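Local coordinates for protein cystalysin (Treponema denticola, PDB 1C7N) that belongs to the class I and II aminotransferase family of pyridoxal-5'-phosphate-dependent proteins and carries that cofactor bound in its pocket, at residues A[100-112]-A[257-269]. Sequence-based numbering, arbitrary orientation.
Unlike the reference sequence in segment 257-269: Ala267 (reference Ile).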
loop_
_atom_site.group_PDB
_atom_site.type_symbol
_atom_site.label_atom_id
_atom_site.label_comp_id
_atom_site.label_asym_id
_atom_site.label_seq_id
_atom_site.Cartn_x
_atom_site.Cartn_y
_atom_site.Cartn_z
ATOM N N PRO A 100 -0.274 9.404 1.429
ATOM C CA PRO A 100 -0.790 8.735 2.630
ATOM C C PRO A 100 0.046 9.109 3.859
ATOM O O PRO A 100 -0.474 9.208 4.974
ATOM C CB PRO A 100 -0.676 7.254 2.277
ATOM C CG PRO A 100 -0.915 7.253 0.796
ATOM C CD PRO A 100 -0.083 8.440 0.332
ATOM N N ALA A 101 1.345 9.319 3.650
ATOM C CA ALA A 101 2.226 9.685 4.752
ATOM C C ALA A 101 1.861 11.079 5.253
ATOM O O ALA A 101 1.894 11.339 6.460
ATOM C CB ALA A 101 3.674 9.648 4.303
ATOM N N VAL A 102 1.510 11.972 4.332
ATOM C CA VAL A 102 1.126 13.326 4.715
ATOM C C VAL A 102 -0.197 13.281 5.482
ATOM O O VAL A 102 -0.337 13.914 6.530
ATOM C CB VAL A 102 0.985 14.244 3.480
ATOM C CG1 VAL A 102 0.406 15.591 3.895
ATOM C CG2 VAL A 102 2.349 14.436 2.824
ATOM N N PHE A 103 -1.165 12.526 4.964
ATOM C CA PHE A 103 -2.453 12.394 5.637
ATOM C C PHE A 103 -2.223 11.886 7.051
ATOM O O PHE A 103 -2.868 12.344 7.997
ATOM C CB PHE A 103 -3.362 11.407 4.897
ATOM C CG PHE A 103 -4.298 12.057 3.922
ATOM C CD1 PHE A 103 -3.831 12.566 2.718
ATOM C CD2 PHE A 103 -5.656 12.164 4.215
ATOM C CE1 PHE A 103 -4.699 13.172 1.814
ATOM C CE2 PHE A 103 -6.535 12.769 3.320
ATOM C CZ PHE A 103 -6.055 13.273 2.116
ATOM N N ASN A 104 -1.302 10.935 7.184
ATOM C CA ASN A 104 -0.974 10.354 8.476
ATOM C C ASN A 104 -0.346 11.392 9.402
ATOM O O ASN A 104 -0.598 11.394 10.606
ATOM C CB ASN A 104 -0.015 9.176 8.298
ATOM C CG ASN A 104 0.176 8.388 9.575
ATOM O OD1 ASN A 104 -0.793 7.893 10.155
ATOM N ND2 ASN A 104 1.419 8.269 10.025
ATOM N N ALA A 105 0.475 12.273 8.839
ATOM C CA ALA A 105 1.119 13.311 9.636
ATOM C C ALA A 105 0.062 14.221 10.259
ATOM O O ALA A 105 0.110 14.518 11.451
ATOM C CB ALA A 105 2.070 14.125 8.772
ATOM N N VAL A 106 -0.897 14.654 9.448
ATOM C CA VAL A 106 -1.964 15.525 9.929
ATOM C C VAL A 106 -2.794 14.792 10.979
ATOM O O VAL A 106 -3.098 15.327 12.045
ATOM C CB VAL A 106 -2.886 15.956 8.773
ATOM C CG1 VAL A 106 -4.053 16.775 9.311
ATOM C CG2 VAL A 106 -2.092 16.764 7.755
ATOM N N ARG A 107 -3.144 13.554 10.667
ATOM C CA ARG A 107 -3.943 12.728 11.557
ATOM C C ARG A 107 -3.337 12.604 12.954
ATOM O O ARG A 107 -4.020 12.799 13.958
ATOM C CB ARG A 107 -4.109 11.337 10.937
ATOM C CG ARG A 107 -4.910 10.347 11.770
ATOM C CD ARG A 107 -5.190 9.070 10.978
ATOM N NE ARG A 107 -5.791 9.370 9.679
ATOM C CZ ARG A 107 -5.144 9.309 8.517
ATOM N NH1 ARG A 107 -3.865 8.949 8.475
ATOM N NH2 ARG A 107 -5.774 9.622 7.392
ATOM N N GLU A 108 -2.045 12.301 13.006
ATOM C CA GLU A 108 -1.351 12.096 14.273
ATOM C C GLU A 108 -0.889 13.321 15.059
ATOM O O GLU A 108 -1.053 13.366 16.276
ATOM C CB GLU A 108 -0.152 11.167 14.041
ATOM C CG GLU A 108 0.691 10.869 15.276
ATOM C CD GLU A 108 -0.125 10.307 16.427
ATOM O OE1 GLU A 108 -1.047 9.505 16.170
ATOM O OE2 GLU A 108 0.165 10.658 17.589
ATOM N N PHE A 109 -0.327 14.320 14.386
ATOM C CA PHE A 109 0.182 15.478 15.106
ATOM C C PHE A 109 -0.686 16.732 15.199
ATOM O O PHE A 109 -0.214 17.784 15.627
ATOM C CB PHE A 109 1.574 15.823 14.573
ATOM C CG PHE A 109 2.538 14.674 14.654
ATOM C CD1 PHE A 109 2.653 13.768 13.604
ATOM C CD2 PHE A 109 3.275 14.451 15.811
ATOM C CE1 PHE A 109 3.484 12.652 13.706
ATOM C CE2 PHE A 109 4.110 13.335 15.925
ATOM C CZ PHE A 109 4.213 12.436 14.871
ATOM N N THR A 110 -1.947 16.621 14.805
ATOM C CA THR A 110 -2.878 17.743 14.903
ATOM C C THR A 110 -4.254 17.184 15.238
ATOM O O THR A 110 -4.479 15.980 15.159
ATOM C CB THR A 110 -2.995 18.556 13.587
ATOM O OG1 THR A 110 -3.592 17.746 12.568
ATOM C CG2 THR A 110 -1.628 19.038 13.125
ATOM N N LYS A 111 -5.167 18.067 15.622
ATOM C CA LYS A 111 -6.526 17.669 15.963
ATOM C C LYS A 111 -7.474 18.534 15.143
ATOM O O LYS A 111 -7.081 19.592 14.648
ATOM C CB LYS A 111 -6.779 17.893 17.454
ATOM C CG LYS A 111 -6.549 19.334 17.903
ATOM C CD LYS A 111 -6.936 19.539 19.364
ATOM C CE LYS A 111 -6.595 20.944 19.846
ATOM N NZ LYS A 111 -7.301 22.009 19.076
ATOM N N PRO A 112 -8.732 18.096 14.974
ATOM C CA PRO A 112 -9.661 18.914 14.193
ATOM C C PRO A 112 -9.645 20.350 14.712
ATOM O O PRO A 112 -9.590 20.580 15.922
ATOM C CB PRO A 112 -10.999 18.216 14.420
ATOM C CG PRO A 112 -10.595 16.770 14.517
ATOM C CD PRO A 112 -9.369 16.840 15.410
ATOM N N ILE A 257 8.576 11.263 17.839
ATOM C CA ILE A 257 7.787 11.597 16.660
ATOM C C ILE A 257 7.711 10.387 15.729
ATOM O O ILE A 257 6.651 10.076 15.184
ATOM C CB ILE A 257 8.403 12.780 15.885
ATOM C CG1 ILE A 257 8.301 14.059 16.721
ATOM C CG2 ILE A 257 7.689 12.954 14.557
ATOM C CD1 ILE A 257 9.016 15.254 16.106
ATOM N N ARG A 258 8.840 9.708 15.554
ATOM C CA ARG A 258 8.894 8.539 14.690
ATOM C C ARG A 258 7.924 7.462 15.157
ATOM O O ARG A 258 7.164 6.911 14.361
ATOM C CB ARG A 258 10.317 7.973 14.649
ATOM C CG ARG A 258 10.504 6.827 13.659
ATOM C CD ARG A 258 11.980 6.522 13.423
ATOM N NE ARG A 258 12.664 6.039 14.622
ATOM C CZ ARG A 258 13.703 6.646 15.194
ATOM N NH1 ARG A 258 14.189 7.770 14.685
ATOM N NH2 ARG A 258 14.274 6.116 16.268
ATOM N N GLU A 259 7.944 7.170 16.453
ATOM C CA GLU A 259 7.066 6.151 17.010
ATOM C C GLU A 259 5.591 6.539 16.967
ATOM O O GLU A 259 4.724 5.667 16.917
ATOM C CB GLU A 259 7.509 5.809 18.440
ATOM C CG GLU A 259 8.774 4.950 18.474
ATOM C CD GLU A 259 9.409 4.852 19.852
ATOM O OE1 GLU A 259 8.684 4.604 20.839
ATOM O OE2 GLU A 259 10.644 5.010 19.941
ATOM N N ARG A 260 5.301 7.837 16.975
ATOM C CA ARG A 260 3.913 8.293 16.909
ATOM C C ARG A 260 3.406 8.181 15.472
ATOM O O ARG A 260 2.248 7.834 15.228
ATOM C CB ARG A 260 3.780 9.749 17.375
ATOM C CG ARG A 260 3.892 9.951 18.885
ATOM C CD ARG A 260 2.765 10.843 19.401
ATOM N NE ARG A 260 2.839 12.215 18.914
ATOM C CZ ARG A 260 1.809 13.057 18.907
ATOM N NH1 ARG A 260 0.628 12.664 19.358
ATOM N NH2 ARG A 260 1.954 14.293 18.457
ATOM N N PHE A 261 4.282 8.497 14.523
ATOM C CA PHE A 261 3.948 8.424 13.104
ATOM C C PHE A 261 3.688 6.962 12.745
ATOM O O PHE A 261 2.752 6.639 12.014
ATOM C CB PHE A 261 5.119 8.954 12.271
ATOM C CG PHE A 261 4.871 8.940 10.792
ATOM C CD1 PHE A 261 4.225 10.004 10.168
ATOM C CD2 PHE A 261 5.285 7.861 10.018
ATOM C CE1 PHE A 261 3.998 9.991 8.793
ATOM C CE2 PHE A 261 5.060 7.838 8.644
ATOM C CZ PHE A 261 4.417 8.906 8.028
ATOM N N THR A 262 4.529 6.082 13.278
ATOM C CA THR A 262 4.421 4.652 13.028
ATOM C C THR A 262 3.151 4.038 13.614
ATOM O O THR A 262 2.498 3.211 12.973
ATOM C CB THR A 262 5.639 3.923 13.605
ATOM O OG1 THR A 262 6.822 4.415 12.967
ATOM C CG2 THR A 262 5.525 2.427 13.385
ATOM N N LYS A 263 2.808 4.431 14.838
ATOM C CA LYS A 263 1.605 3.914 15.487
ATOM C C LYS A 263 0.400 4.315 14.646
ATOM O O LYS A 263 -0.464 3.490 14.343
ATOM C CB LYS A 263 1.450 4.500 16.897
ATOM C CG LYS A 263 1.333 6.020 16.916
ATOM C CD LYS A 263 1.038 6.605 18.295
ATOM C CE LYS A 263 -0.439 6.498 18.649
ATOM N NZ LYS A 263 -0.777 7.286 19.875
ATOM N N SER A 264 0.349 5.589 14.268
ATOM C CA SER A 264 -0.757 6.095 13.469
ATOM C C SER A 264 -0.851 5.367 12.134
ATOM O O SER A 264 -1.937 4.982 11.705
ATOM C CB SER A 264 -0.599 7.594 13.228
ATOM O OG SER A 264 -1.708 8.087 12.500
ATOM N N ARG A 265 0.287 5.183 11.475
ATOM C CA ARG A 265 0.299 4.475 10.204
ATOM C C ARG A 265 -0.230 3.053 10.391
ATOM O O ARG A 265 -0.981 2.545 9.558
ATOM C CB ARG A 265 1.719 4.426 9.627
ATOM C CG ARG A 265 1.901 3.373 8.548
ATOM C CD ARG A 265 2.612 2.155 9.112
ATOM N NE ARG A 265 3.999 2.145 8.685
ATOM C CZ ARG A 265 4.933 1.316 9.134
ATOM N NH1 ARG A 265 4.652 0.403 10.055
ATOM N NH2 ARG A 265 6.157 1.393 8.643
ATOM N N ASP A 266 0.144 2.422 11.499
ATOM C CA ASP A 266 -0.289 1.053 11.763
ATOM C C ASP A 266 -1.783 0.910 12.039
ATOM O O ASP A 266 -2.310 -0.203 12.026
ATOM C CB ASP A 266 0.525 0.450 12.913
ATOM C CG ASP A 266 1.994 0.281 12.561
ATOM O OD1 ASP A 266 2.297 0.001 11.381
ATOM O OD2 ASP A 266 2.849 0.416 13.460
ATOM N N ALA A 267 -2.462 2.026 12.293
ATOM C CA ALA A 267 -3.900 2.002 12.540
ATOM C C ALA A 267 -4.622 2.329 11.236
ATOM O O ALA A 267 -5.812 2.056 11.087
ATOM C CB ALA A 267 -4.275 3.017 13.616
ATOM N N THR A 268 -3.886 2.924 10.300
ATOM C CA THR A 268 -4.415 3.295 8.988
ATOM C C THR A 268 -3.349 2.979 7.940
ATOM O O THR A 268 -2.294 3.612 7.919
ATOM C CB THR A 268 -4.719 4.805 8.896
ATOM O OG1 THR A 268 -3.490 5.531 8.791
ATOM C CG2 THR A 268 -5.464 5.281 10.137
ATOM N N SER A 269 -3.633 2.006 7.081
ATOM C CA SER A 269 -2.716 1.577 6.022
ATOM C C SER A 269 -1.859 0.410 6.488
ATOM O O SER A 269 -1.736 -0.600 5.796
ATOM C CB SER A 269 -1.790 2.720 5.577
ATOM O OG SER A 269 -2.518 3.876 5.192
#
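Asn104 and Ser264 both swing their side chains away from their own backbone N (chi1 -170° for Asn104), which brings the amide and the hydroxyl together between two helices. Ser264 OG donates to Asn104 OD1 at 2.5 Å, arriving above the carbonyl plane instead of along a lone pair. The other end of the amide, ND2, gives a hydrogen to Phe261 O at 2.9 Å, almost within the amide plane; this oxygen also accepts the helical bond from Arg265 N. Gripped at both ends, the buried amide has its rotation fixed. ND2 also lies over the centre of the Phe261 ring, 3.2 Å above it, with amide and ring planes 79° apart. That ring is a knob in a hole formed by Ala101, Asn104, Ala105 and Phe109, and Ala101 CB meets its edge. Helices 98-109 and 255-267 flank the mixed sheet of the large, cofactor-binding domain of a fold-type I protein; their axes here come within 9.3 Å and cross at 109°. The Ala101 side chain is about 8 Å from the bound pyridoxal-5'-phosphate, and Phe109 and Ile257 both reach down to Met199 and Ile231 on the sheet. Toward solvent, Glu108, bent at chi2, sends OE2 over one face of the Arg260 guanidinium in a salt bridge to NH1 (2.7 Å), carboxylate and guanidinium planes perpendicular. The same guanidinium stands perpendicular to the Phe109 ring, whose CZ packs on Ile257 CG2 at 3.5 Å while Ile257 O sits at the ring edge. Thr268 lays CG2 over a face of the Arg107 guanidinium, 3.9 Å from Arg107 CD. In the second subunit, Arg107 NH1 bonds to Ala267 O, and the two Ser269 hydroxyls pair across the dimer interface.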